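Local structure of LIP (Serratia marcescens, 4A1R) at residues D15-V20 with A137-L142; I33-L38 with D68-T73; A47-L52 with I95-N100; D88-G93 with L112-E117. The protein is a membrane-bound lipoprotein component of the Type VI secretion system, of the TssJ family, and probably anchors the secretion machinery at the outer membrane. All blocks are in the same frame, centred on the assembly; numbering follows the deposited sequence.

In the fold
The chain folds as a beta-sandwich of two four-stranded sheets. Interaction 1 lies at the end of the mixed sheet, where strands 9-16 and 130-138 run parallel. Interactions 2, 3 and 4 all reach the antiparallel sheet. Interaction 2 joins strands 31-38 and 64-72 near the chain centre. Interactions 3 and 4 use the two ends of strand 91-96, and their centres are about 24 Å apart. Interaction 1 spans the longest stretch of chain and encloses the other three. Leu-72 packs on Ala-16 and Ala-137, and Arg-34 NH1 bonds to Leu-52 O. These contacts tie the two sheets and helix 49-60 into one compact domain.

Interaction 1. Residues D15-V20 with A137-L142; sequences DADRQV and AGVSGL
The carboxylate of Asp-17 lays one face over Gly-138 CA and Ala-137 O at the end of strand 130-138. Gly-138 CA is 3.3 Å from Asp-17 OD2. Val-139 N is on the same side of the plane, well out of it, and gives Asp-17 OD2 a weak hydrogen bond of 3.4 Å. CG of Asp-17 sits beside its own backbone N, anti to the carbonyl carbon (chi1 -75°).

Two backbone bonds hold the parallel pair Ala-16 and Ala-137. Ala-137 N donates to Asp-15 O at 2.8 Å, and Asp-17 N donates to Ala-137 O at 3.1 Å. The same oxygen, Ala-137 O, also meets Ala-16 CA in a CA-H...O contact and Val-20 CG2 at 3.3 Å. CG2 of Val-20 reaches on to Gly-138 O, while CG2 of Val-139 touches CB of Gln-19 at 3.7 Å.

Both chains turn here. Asp-17 to Val-20 is a type I turn. Gly-138 to Gly-141 is another, and it joins strands 130-138 and 141-144 in a tight hairpin. The OH of Tyr-98, in the loop after strand 91-96, bonds to Gly-138 O. Asp-15 OD1 is held by Gly-78 N. Ala-16 and Ala-137 both point their CB atoms onto Leu-72 of strand 64-72, in the opposing sheet.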
loop_
_atom_site.group_PDB
_atom_site.type_symbol
_atom_site.label_atom_id
_atom_site.label_comp_id
_atom_site.label_asym_id
_atom_site.label_seq_id
_atom_site.Cartn_x
_atom_site.Cartn_y
_atom_site.Cartn_z
ATOM N N ASP A 15 9.817 -5.385 -1.626
ATOM C CA ASP A 15 11.091 -5.470 -2.331
ATOM C C ASP A 15 11.156 -4.263 -3.288
ATOM O O ASP A 15 10.132 -3.883 -3.868
ATOM C CB ASP A 15 11.150 -6.748 -3.207
ATOM C CG ASP A 15 11.337 -8.030 -2.402
ATOM O OD1 ASP A 15 11.314 -8.001 -1.150
ATOM O OD2 ASP A 15 11.532 -9.085 -3.044
ATOM N N ALA A 16 12.351 -3.702 -3.468
ATOM C CA ALA A 16 12.585 -2.648 -4.460
ATOM C C ALA A 16 13.677 -3.107 -5.427
ATOM O O ALA A 16 14.717 -3.610 -4.994
ATOM C CB ALA A 16 12.993 -1.342 -3.794
ATOM N N ASP A 17 13.420 -2.959 -6.720
ATOM C CA ASP A 17 14.442 -3.217 -7.755
ATOM C C ASP A 17 15.698 -2.417 -7.481
ATOM O O ASP A 17 15.644 -1.253 -7.070
ATOM C CB ASP A 17 13.898 -2.863 -9.139
ATOM C CG ASP A 17 12.904 -3.890 -9.666
ATOM O OD1 ASP A 17 12.708 -4.953 -9.021
ATOM O OD2 ASP A 17 12.318 -3.642 -10.747
ATOM N N ARG A 18 16.846 -3.026 -7.731
ATOM C CA ARG A 18 18.113 -2.294 -7.736
ATOM C C ARG A 18 18.105 -0.981 -8.532
ATOM O O ARG A 18 18.816 -0.040 -8.187
ATOM C CB ARG A 18 19.242 -3.200 -8.235
ATOM C CG ARG A 18 19.812 -4.096 -7.147
ATOM C CD ARG A 18 21.124 -4.748 -7.572
ATOM N NE ARG A 18 22.297 -3.920 -7.271
ATOM C CZ ARG A 18 23.008 -3.245 -8.174
ATOM N NH1 ARG A 18 22.678 -3.286 -9.464
ATOM N NH2 ARG A 18 24.056 -2.526 -7.787
ATOM N N GLN A 19 17.304 -0.921 -9.584
ATOM C CA GLN A 19 17.267 0.252 -10.456
ATOM C C GLN A 19 16.076 1.161 -10.217
ATOM O O GLN A 19 15.793 2.029 -11.044
ATOM C CB GLN A 19 17.260 -0.155 -11.934
ATOM C CG GLN A 19 18.500 -0.901 -12.422
ATOM C CD GLN A 19 19.807 -0.271 -11.972
ATOM O OE1 GLN A 19 20.013 0.942 -12.087
ATOM N NE2 GLN A 19 20.707 -1.104 -11.465
ATOM N N VAL A 20 15.354 0.943 -9.119
ATOM C CA VAL A 20 14.119 1.682 -8.900
ATOM C C VAL A 20 14.488 3.165 -8.755
ATOM O O VAL A 20 15.522 3.530 -8.154
ATOM C CB VAL A 20 13.335 1.169 -7.648
ATOM C CG1 VAL A 20 13.950 1.715 -6.370
ATOM C CG2 VAL A 20 11.841 1.499 -7.744
ATOM N N ALA A 137 8.317 -2.555 -5.518
ATOM C CA ALA A 137 8.529 -1.222 -6.131
ATOM C C ALA A 137 9.523 -1.407 -7.287
ATOM O O ALA A 137 10.736 -1.502 -7.097
ATOM C CB ALA A 137 9.057 -0.227 -5.104
ATOM N N GLY A 138 8.982 -1.506 -8.495
ATOM C CA GLY A 138 9.804 -1.788 -9.648
ATOM C C GLY A 138 10.073 -0.506 -10.410
ATOM O O GLY A 138 9.479 0.552 -10.133
ATOM N N VAL A 139 10.965 -0.608 -11.383
ATOM C CA VAL A 139 11.303 0.505 -12.257
ATOM C C VAL A 139 10.052 1.151 -12.860
ATOM O O VAL A 139 9.976 2.361 -12.966
ATOM C CB VAL A 139 12.312 0.040 -13.349
ATOM C CG1 VAL A 139 12.401 1.027 -14.496
ATOM C CG2 VAL A 139 13.694 -0.167 -12.741
ATOM N N SER A 140 9.060 0.360 -13.249
ATOM C CA SER A 140 7.875 0.929 -13.877
ATOM C C SER A 140 6.748 1.247 -12.891
ATOM O O SER A 140 5.735 1.791 -13.280
ATOM C CB SER A 140 7.376 0.038 -15.029
ATOM O OG SER A 140 6.837 -1.203 -14.561
ATOM N N GLY A 141 6.922 0.928 -11.608
ATOM C CA GLY A 141 5.831 1.148 -10.661
ATOM C C GLY A 141 5.701 0.023 -9.649
ATOM O O GLY A 141 6.533 -0.882 -9.572
ATOM N N LEU A 142 4.659 0.119 -8.848
ATOM C CA LEU A 142 4.396 -0.863 -7.819
ATOM C C LEU A 142 3.638 -2.011 -8.469
ATOM O O LEU A 142 2.725 -1.770 -9.293
ATOM C CB LEU A 142 3.447 -0.280 -6.772
ATOM C CG LEU A 142 3.968 0.806 -5.827
ATOM C CD1 LEU A 142 2.835 1.641 -5.292
ATOM C CD2 LEU A 142 4.796 0.206 -4.693
#

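Interaction 2. Residues I33-L38 with D68-T73; sequences IRVLLL and DQFFLT
Ile-33 packs tightly on one face of the Phe-70 ring. Its CB stands 3.6 Å above the ring plane, offset toward the rim, in a CH-pi contact. CG1 and CG2 of Ile-33 also touch the outer ring atoms. CG of Phe-70 lies between the backbone N and the carbonyl carbon (chi1 62°), and the ring lies alongside Ile-33. CG2 of Val-35 is at the ring edge, more distant. CD2 of Leu-72 closes on CG1 of Ile-33 at 3.9 Å. Phe-14 of strand 9-16 meets the Phe-70 ring edge-to-face.

The other face of the sheet is looser and wetter. Arg-34 and Gln-69 lie side by side, with Arg-34 CG 4.0 Å from Gln-69 CB. One water accepts from Arg-34 NE at 3.1 Å and from Gln-69 NE2 at 3.2 Å. It also gives a weak bond to Asp-68 O. The far ends go elsewhere, Arg-34 NH1 to Leu-52 O and Gln-69 OE1 to Lys-32 NZ.

Four backbone bonds join the antiparallel strands, that from Ile-33 N to Phe-70 O nearly straight (2.8 Å, 173°). Ile-33, Phe-70 and Leu-72 thus pack carbon on carbon, with Asp-68 exposed at their margin; water bridges Arg-34 and Gln-69 opposite.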
loop_
_atom_site.group_PDB
_atom_site.type_symbol
_atom_site.label_atom_id
_atom_site.label_comp_id
_atom_site.label_asym_id
_atom_site.label_seq_id
_atom_site.Cartn_x
_atom_site.Cartn_y
_atom_site.Cartn_z
ATOM N N ILE A 33 7.304 5.338 0.481
ATOM C CA ILE A 33 6.117 4.507 0.328
ATOM C C ILE A 33 5.108 4.925 1.356
ATOM O O ILE A 33 5.446 5.025 2.544
ATOM C CB ILE A 33 6.437 3.012 0.526
ATOM C CG1 ILE A 33 7.600 2.544 -0.376
ATOM C CG2 ILE A 33 5.176 2.158 0.333
ATOM C CD1 ILE A 33 7.267 2.472 -1.859
ATOM N N ARG A 34 3.882 5.201 0.923
ATOM C CA ARG A 34 2.808 5.426 1.893
ATOM C C ARG A 34 1.782 4.305 1.859
ATOM O O ARG A 34 1.505 3.742 0.811
ATOM C CB ARG A 34 2.172 6.790 1.654
ATOM C CG ARG A 34 3.185 7.942 1.737
ATOM C CD ARG A 34 2.506 9.260 1.435
ATOM N NE ARG A 34 1.441 9.542 2.390
ATOM C CZ ARG A 34 0.527 10.501 2.256
ATOM N NH1 ARG A 34 0.506 11.284 1.181
ATOM N NH2 ARG A 34 -0.391 10.667 3.203
ATOM N N VAL A 35 1.219 3.976 3.013
ATOM C CA VAL A 35 0.253 2.890 3.088
ATOM C C VAL A 35 -0.930 3.489 3.790
ATOM O O VAL A 35 -0.781 4.043 4.884
ATOM C CB VAL A 35 0.801 1.643 3.839
ATOM C CG1 VAL A 35 -0.321 0.627 4.076
ATOM C CG2 VAL A 35 1.925 0.982 3.064
ATOM N N LEU A 36 -2.096 3.428 3.139
ATOM C CA LEU A 36 -3.270 4.067 3.669
ATOM C C LEU A 36 -4.373 3.032 3.925
ATOM O O LEU A 36 -4.673 2.201 3.072
ATOM C CB LEU A 36 -3.771 5.165 2.706
ATOM C CG LEU A 36 -2.905 6.426 2.469
ATOM C CD1 LEU A 36 -1.610 6.119 1.753
ATOM C CD2 LEU A 36 -3.684 7.402 1.603
ATOM N N LEU A 37 -4.988 3.097 5.104
ATOM C CA LEU A 37 -6.147 2.278 5.355
ATOM C C LEU A 37 -7.405 3.040 4.932
ATOM O O LEU A 37 -7.642 4.187 5.363
ATOM C CB LEU A 37 -6.188 1.894 6.843
ATOM C CG LEU A 37 -7.226 0.852 7.219
ATOM C CD1 LEU A 37 -6.755 -0.528 6.762
ATOM C CD2 LEU A 37 -7.417 0.886 8.730
ATOM N N LEU A 38 -8.199 2.407 4.071
ATOM C CA LEU A 38 -9.290 3.076 3.400
ATOM C C LEU A 38 -10.639 2.383 3.580
ATOM O O LEU A 38 -10.736 1.148 3.487
ATOM C CB LEU A 38 -9.007 3.190 1.880
ATOM C CG LEU A 38 -7.700 3.879 1.442
ATOM C CD1 LEU A 38 -7.464 3.601 -0.050
ATOM C CD2 LEU A 38 -7.673 5.380 1.720
ATOM N N ASP A 68 0.418 5.393 7.050
ATOM C CA ASP A 68 1.775 5.197 7.554
ATOM C C ASP A 68 2.720 5.308 6.370
ATOM O O ASP A 68 2.261 5.431 5.213
ATOM C CB ASP A 68 1.921 3.884 8.332
ATOM C CG ASP A 68 3.093 3.896 9.362
ATOM O OD1 ASP A 68 3.754 4.949 9.613
ATOM O OD2 ASP A 68 3.358 2.825 9.936
ATOM N N GLN A 69 4.019 5.363 6.647
ATOM C CA GLN A 69 5.003 5.600 5.572
ATOM C C GLN A 69 6.362 5.132 6.027
ATOM O O GLN A 69 6.640 4.976 7.252
ATOM C CB GLN A 69 5.048 7.078 5.125
ATOM C CG GLN A 69 5.488 8.079 6.191
ATOM C CD GLN A 69 5.547 9.499 5.671
ATOM O OE1 GLN A 69 6.622 10.066 5.565
ATOM N NE2 GLN A 69 4.401 10.062 5.283
ATOM N N PHE A 70 7.215 4.908 5.045
ATOM C CA PHE A 70 8.602 4.531 5.262
ATOM C C PHE A 70 9.314 4.787 3.948
ATOM O O PHE A 70 8.666 5.151 2.960
ATOM C CB PHE A 70 8.694 3.059 5.675
ATOM C CG PHE A 70 8.171 2.089 4.626
ATOM C CD1 PHE A 70 6.820 1.773 4.542
ATOM C CD2 PHE A 70 9.042 1.512 3.715
ATOM C CE1 PHE A 70 6.358 0.873 3.585
ATOM C CE2 PHE A 70 8.596 0.603 2.777
ATOM C CZ PHE A 70 7.252 0.289 2.704
ATOM N N PHE A 71 10.641 4.680 3.967
ATOM C CA PHE A 71 11.470 4.701 2.760
ATOM C C PHE A 71 12.020 3.316 2.437
ATOM O O PHE A 71 12.389 2.539 3.338
ATOM C CB PHE A 71 12.668 5.631 2.915
ATOM C CG PHE A 71 12.342 7.078 2.749
ATOM C CD1 PHE A 71 11.894 7.828 3.832
ATOM C CD2 PHE A 71 12.475 7.701 1.511
ATOM C CE1 PHE A 71 11.587 9.177 3.688
ATOM C CE2 PHE A 71 12.176 9.054 1.369
ATOM C CZ PHE A 71 11.732 9.790 2.451
ATOM N N LEU A 72 12.142 3.049 1.138
ATOM C CA LEU A 72 12.612 1.774 0.657
ATOM C C LEU A 72 13.880 2.106 -0.149
ATOM O O LEU A 72 13.844 2.982 -1.018
ATOM C CB LEU A 72 11.489 1.199 -0.211
ATOM C CG LEU A 72 11.392 -0.228 -0.700
ATOM C CD1 LEU A 72 11.536 -1.212 0.451
ATOM C CD2 LEU A 72 10.046 -0.347 -1.403
ATOM N N THR A 73 14.988 1.453 0.179
ATOM C CA THR A 73 16.282 1.572 -0.544
ATOM C C THR A 73 16.302 0.708 -1.824
ATOM O O THR A 73 15.861 -0.437 -1.795
ATOM C CB THR A 73 17.424 1.101 0.365
ATOM O OG1 THR A 73 17.300 1.767 1.623
ATOM C CG2 THR A 73 18.825 1.388 -0.250
HETATM O O HOH W 1 1.510 8.621 5.380
#

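Interaction 3. Residues A47-L52 with I95-N100; sequences ADFFSL and IAEYQN
The start of helix 49-60 packs on the end of strand 91-96, with Phe-49 and Leu-52 meeting Ile-95 and Glu-97. The helix packs against the antiparallel sheet of the sandwich. Leu-52 CD1 touches Ile-95 CD1 at 3.9 Å, and CB of Leu-52 approaches the same methyl. The two side chains cross obliquely.

Phe-49 reaches further along the strand. Its CG is anti to the backbone N (chi1 -175°). The ring then meets the aliphatic part of Glu-97. CB of Glu-97 lies at the ring edge, in the ring plane, and CZ of Phe-49 is 3.9 Å from Glu-97 CG. The two side chains cross at about a right angle. CG2 of Ile-95 is a looser neighbour, 4.3 Å from Phe-49 CE1. Trp-106 adds an edge-to-face contact with the Phe-49 ring.

Asp-48 is the N-cap of the helix. Its OD1 accepts from Ser-51 N at 3.3 Å and from Ser-51 OG at 2.7 Å. The two donors come from opposite faces of the carboxylate plane. Glu-97 is the centre of an inverse gamma turn.

No hydrogen bond links the two segments. Their contact is carbon on carbon. Glu-97 serves both kinds of chemistry: its CB and CG meet the Phe-49 ring, while its OE1 takes a bond from Gln-53 NE2.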
loop_
_atom_site.group_PDB
_atom_site.type_symbol
_atom_site.label_atom_id
_atom_site.label_comp_id
_atom_site.label_asym_id
_atom_site.label_seq_id
_atom_site.Cartn_x
_atom_site.Cartn_y
_atom_site.Cartn_z
ATOM N N ALA A 47 -7.845 10.801 -6.990
ATOM C CA ALA A 47 -7.130 12.009 -6.541
ATOM C C ALA A 47 -5.835 12.247 -7.344
ATOM O O ALA A 47 -5.203 11.280 -7.833
ATOM C CB ALA A 47 -6.833 11.912 -5.057
ATOM N N ASP A 48 -5.423 13.511 -7.509
ATOM C CA ASP A 48 -4.114 13.706 -8.150
ATOM C C ASP A 48 -2.940 13.514 -7.208
ATOM O O ASP A 48 -3.128 13.552 -5.986
ATOM C CB ASP A 48 -4.008 14.942 -9.073
ATOM C CG ASP A 48 -4.252 16.250 -8.378
ATOM O OD1 ASP A 48 -4.058 16.380 -7.152
ATOM O OD2 ASP A 48 -4.630 17.191 -9.106
ATOM N N PHE A 49 -1.753 13.260 -7.753
ATOM C CA PHE A 49 -0.567 13.023 -6.935
ATOM C C PHE A 49 -0.333 14.088 -5.878
ATOM O O PHE A 49 -0.129 13.758 -4.702
ATOM C CB PHE A 49 0.680 12.883 -7.785
ATOM C CG PHE A 49 1.909 12.511 -6.997
ATOM C CD1 PHE A 49 2.160 11.167 -6.652
ATOM C CD2 PHE A 49 2.818 13.487 -6.580
ATOM C CE1 PHE A 49 3.303 10.819 -5.930
ATOM C CE2 PHE A 49 3.964 13.143 -5.865
ATOM C CZ PHE A 49 4.208 11.804 -5.536
ATOM N N PHE A 50 -0.365 15.359 -6.286
ATOM C CA PHE A 50 -0.071 16.433 -5.321
ATOM C C PHE A 50 -0.995 16.449 -4.111
ATOM O O PHE A 50 -0.520 16.548 -2.969
ATOM C CB PHE A 50 -0.100 17.813 -5.968
ATOM C CG PHE A 50 0.284 18.916 -5.002
ATOM C CD1 PHE A 50 1.620 19.160 -4.705
ATOM C CD2 PHE A 50 -0.688 19.648 -4.355
ATOM C CE1 PHE A 50 1.976 20.154 -3.804
ATOM C CE2 PHE A 50 -0.335 20.647 -3.444
ATOM C CZ PHE A 50 0.993 20.896 -3.180
ATOM N N SER A 51 -2.302 16.350 -4.366
ATOM C CA SER A 51 -3.335 16.329 -3.318
ATOM C C SER A 51 -3.092 15.267 -2.261
ATOM O O SER A 51 -3.118 15.550 -1.074
ATOM C CB SER A 51 -4.710 16.099 -3.939
ATOM O OG SER A 51 -5.065 17.208 -4.732
ATOM N N LEU A 52 -2.860 14.040 -2.714
ATOM C CA LEU A 52 -2.538 12.933 -1.841
ATOM C C LEU A 52 -1.249 13.180 -1.070
ATOM O O LEU A 52 -1.188 12.910 0.139
ATOM C CB LEU A 52 -2.409 11.643 -2.673
ATOM C CG LEU A 52 -3.675 10.980 -3.192
ATOM C CD1 LEU A 52 -3.335 9.775 -4.075
ATOM C CD2 LEU A 52 -4.584 10.559 -2.032
ATOM N N ILE A 95 1.088 4.099 -2.126
ATOM C CA ILE A 95 1.617 5.189 -2.969
ATOM C C ILE A 95 3.148 5.082 -2.941
ATOM O O ILE A 95 3.745 4.876 -1.879
ATOM C CB ILE A 95 1.205 6.599 -2.413
ATOM C CG1 ILE A 95 -0.311 6.768 -2.406
ATOM C CG2 ILE A 95 1.852 7.748 -3.226
ATOM C CD1 ILE A 95 -0.822 8.009 -1.704
ATOM N N ALA A 96 3.798 5.212 -4.093
ATOM C CA ALA A 96 5.276 5.195 -4.152
ATOM C C ALA A 96 5.646 6.536 -4.792
ATOM O O ALA A 96 5.228 6.798 -5.912
ATOM C CB ALA A 96 5.762 4.085 -5.059
ATOM N N GLU A 97 6.398 7.375 -4.091
ATOM C CA GLU A 97 6.658 8.754 -4.595
ATOM C C GLU A 97 7.901 8.758 -5.519
ATOM O O GLU A 97 8.987 9.251 -5.156
ATOM C CB GLU A 97 6.801 9.736 -3.425
ATOM C CG GLU A 97 5.570 9.745 -2.494
ATOM C CD GLU A 97 5.503 10.923 -1.509
ATOM O OE1 GLU A 97 6.471 11.693 -1.421
ATOM O OE2 GLU A 97 4.456 11.061 -0.823
ATOM N N TYR A 98 7.759 8.139 -6.691
ATOM C CA TYR A 98 8.820 8.160 -7.701
ATOM C C TYR A 98 9.184 9.613 -8.059
ATOM O O TYR A 98 8.292 10.454 -8.185
ATOM C CB TYR A 98 8.344 7.484 -8.994
ATOM C CG TYR A 98 8.211 5.969 -8.887
ATOM C CD1 TYR A 98 9.303 5.134 -9.142
ATOM C CD2 TYR A 98 7.001 5.391 -8.519
ATOM C CE1 TYR A 98 9.180 3.761 -9.062
ATOM C CE2 TYR A 98 6.876 4.016 -8.415
ATOM C CZ TYR A 98 7.973 3.204 -8.676
ATOM O OH TYR A 98 7.852 1.823 -8.576
ATOM N N GLN A 99 10.461 9.865 -8.308
ATOM C CA GLN A 99 10.890 11.229 -8.787
ATOM C C GLN A 99 10.421 11.576 -10.203
ATOM O O GLN A 99 10.298 12.762 -10.565
ATOM C CB GLN A 99 12.406 11.369 -8.762
ATOM C CG GLN A 99 13.117 11.091 -7.454
ATOM C CD GLN A 99 14.611 11.305 -7.619
ATOM O OE1 GLN A 99 15.074 11.651 -8.710
ATOM N NE2 GLN A 99 15.360 11.142 -6.547
ATOM N N ASN A 100 10.167 10.552 -11.007
ATOM C CA ASN A 100 9.678 10.746 -12.364
ATOM C C ASN A 100 8.384 10.007 -12.503
ATOM O O ASN A 100 8.371 8.845 -12.876
ATOM C CB ASN A 100 10.682 10.196 -13.379
ATOM C CG ASN A 100 11.804 11.160 -13.660
ATOM O OD1 ASN A 100 12.937 10.970 -13.208
ATOM N ND2 ASN A 100 11.488 12.224 -14.377
#

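Interaction 4. Residues D88-G93 with L112-E117; sequences DARYIG and LPEPTE
Leu-112 makes the one direct hydrogen bond between the segments. Its N donates to Arg-90 O at 2.8 Å, from above the carbonyl plane, 46° out of it. A water also donates to Arg-90 O at 3.0 Å and to Leu-112 O at 2.6 Å. Arg-90 O is thus gripped twice.

The apolar contacts centre on CD1 of Leu-112. It lies 3.9 Å from Ala-89 CB and the same distance from Ile-92 CD1. It also sits 3.7 Å from Tyr-91 N, against the backbone. Leu-131 of strand 130-138 touches the Leu-112 side chain as well.

Arg-90 and Tyr-91 form a classic beta bulge, both facing Leu-38 of strand 31-38. The bulge lies where strand 91-96 begins. Across from it, the chain leaves strand 107-111, an edge strand of this sheet.

Arg-90 NE and Glu-114 OE2 are 4.6 Å apart, beyond a salt bridge. Arg-90 NH1 donates to Ala-89 O at 3.1 Å from well above that carbonyl plane (72° out of it), with the oxygen close to the guanidinium plane, and also to Leu-87 O. In the loop, Glu-114 N donates to Glu-117 OE2, and Glu-117 N donates back to Glu-114 O.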
loop_
_atom_site.group_PDB
_atom_site.type_symbol
_atom_site.label_atom_id
_atom_site.label_comp_id
_atom_site.label_asym_id
_atom_site.label_seq_id
_atom_site.Cartn_x
_atom_site.Cartn_y
_atom_site.Cartn_z
ATOM N N ASP A 88 -14.541 -1.331 9.342
ATOM C CA ASP A 88 -15.005 -0.799 8.062
ATOM C C ASP A 88 -13.894 -0.535 7.051
ATOM O O ASP A 88 -14.105 0.156 6.059
ATOM C CB ASP A 88 -15.863 0.451 8.252
ATOM C CG ASP A 88 -15.378 1.337 9.368
ATOM O OD1 ASP A 88 -14.214 1.190 9.811
ATOM O OD2 ASP A 88 -16.185 2.180 9.808
ATOM N N ALA A 89 -12.726 -1.119 7.280
ATOM C CA ALA A 89 -11.660 -1.026 6.305
ATOM C C ALA A 89 -11.976 -1.944 5.129
ATOM O O ALA A 89 -12.244 -3.114 5.328
ATOM C CB ALA A 89 -10.352 -1.402 6.943
ATOM N N ARG A 90 -11.941 -1.415 3.908
ATOM C CA ARG A 90 -12.199 -2.231 2.703
ATOM C C ARG A 90 -11.022 -2.299 1.713
ATOM O O ARG A 90 -10.957 -3.183 0.839
ATOM C CB ARG A 90 -13.473 -1.748 1.999
ATOM C CG ARG A 90 -14.745 -1.897 2.828
ATOM C CD ARG A 90 -14.996 -3.353 3.207
ATOM N NE ARG A 90 -16.222 -3.524 3.996
ATOM C CZ ARG A 90 -16.302 -3.439 5.326
ATOM N NH1 ARG A 90 -15.229 -3.188 6.064
ATOM N NH2 ARG A 90 -17.470 -3.605 5.932
ATOM N N TYR A 91 -10.095 -1.362 1.828
ATOM C CA TYR A 91 -8.940 -1.335 0.904
ATOM C C TYR A 91 -7.675 -0.868 1.624
ATOM O O TYR A 91 -7.766 -0.075 2.543
ATOM C CB TYR A 91 -9.219 -0.371 -0.256
ATOM C CG TYR A 91 -10.341 -0.798 -1.207
ATOM C CD1 TYR A 91 -10.086 -1.670 -2.266
ATOM C CD2 TYR A 91 -11.641 -0.308 -1.055
ATOM C CE1 TYR A 91 -11.102 -2.066 -3.127
ATOM C CE2 TYR A 91 -12.660 -0.688 -1.916
ATOM C CZ TYR A 91 -12.383 -1.569 -2.943
ATOM O OH TYR A 91 -13.379 -1.956 -3.812
ATOM N N ILE A 92 -6.524 -1.394 1.205
ATOM C CA ILE A 92 -5.194 -0.808 1.523
ATOM C C ILE A 92 -4.676 -0.079 0.261
ATOM O O ILE A 92 -4.468 -0.707 -0.788
ATOM C CB ILE A 92 -4.167 -1.893 1.966
ATOM C CG1 ILE A 92 -4.666 -2.687 3.168
ATOM C CG2 ILE A 92 -2.775 -1.312 2.236
ATOM C CD1 ILE A 92 -5.100 -1.866 4.362
ATOM N N GLY A 93 -4.490 1.238 0.353
ATOM C CA GLY A 93 -3.905 2.015 -0.763
ATOM C C GLY A 93 -2.395 2.118 -0.571
ATOM O O GLY A 93 -1.914 2.287 0.554
ATOM N N LEU A 112 -9.405 -5.530 0.648
ATOM C CA LEU A 112 -9.437 -6.412 1.797
ATOM C C LEU A 112 -10.600 -7.388 1.665
ATOM O O LEU A 112 -11.591 -7.090 0.999
ATOM C CB LEU A 112 -9.607 -5.588 3.061
ATOM C CG LEU A 112 -8.306 -4.897 3.452
ATOM C CD1 LEU A 112 -8.553 -3.623 4.263
ATOM C CD2 LEU A 112 -7.415 -5.825 4.240
ATOM N N PRO A 113 -10.490 -8.560 2.294
ATOM C CA PRO A 113 -11.595 -9.505 2.140
ATOM C C PRO A 113 -12.866 -8.968 2.776
ATOM O O PRO A 113 -12.801 -8.191 3.741
ATOM C CB PRO A 113 -11.110 -10.746 2.898
ATOM C CG PRO A 113 -10.016 -10.257 3.802
ATOM C CD PRO A 113 -9.363 -9.133 3.046
ATOM N N GLU A 114 -14.007 -9.359 2.212
ATOM C CA GLU A 114 -15.314 -9.079 2.808
ATOM C C GLU A 114 -15.808 -10.281 3.633
ATOM O O GLU A 114 -15.248 -11.379 3.514
ATOM C CB GLU A 114 -16.319 -8.688 1.715
ATOM C CG GLU A 114 -16.514 -7.181 1.590
ATOM C CD GLU A 114 -16.942 -6.727 0.203
ATOM O OE1 GLU A 114 -16.716 -7.470 -0.783
ATOM O OE2 GLU A 114 -17.497 -5.610 0.108
ATOM N N PRO A 115 -16.838 -10.069 4.484
ATOM C CA PRO A 115 -17.547 -11.082 5.277
ATOM C C PRO A 115 -17.502 -12.519 4.721
ATOM O O PRO A 115 -17.058 -13.436 5.423
ATOM C CB PRO A 115 -18.995 -10.558 5.275
ATOM C CG PRO A 115 -18.925 -9.152 4.727
ATOM C CD PRO A 115 -17.480 -8.763 4.671
ATOM N N THR A 116 -17.959 -12.705 3.481
ATOM C CA THR A 116 -17.954 -14.016 2.820
ATOM C C THR A 116 -16.622 -14.734 2.980
ATOM O O THR A 116 -16.567 -15.888 3.412
ATOM C CB THR A 116 -18.192 -13.883 1.298
ATOM O OG1 THR A 116 -19.442 -13.236 1.056
ATOM C CG2 THR A 116 -18.176 -15.261 0.613
ATOM N N GLU A 117 -15.551 -14.034 2.625
ATOM C CA GLU A 117 -14.254 -14.658 2.429
ATOM C C GLU A 117 -13.512 -14.929 3.749
ATOM O O GLU A 117 -12.562 -15.708 3.770
ATOM C CB GLU A 117 -13.404 -13.814 1.469
ATOM C CG GLU A 117 -14.123 -13.359 0.206
ATOM C CD GLU A 117 -13.663 -11.985 -0.257
ATOM O OE1 GLU A 117 -12.537 -11.886 -0.787
ATOM O OE2 GLU A 117 -14.424 -11.001 -0.093
HETATM O O HOH W 2 -12.641 -5.261 -0.496
#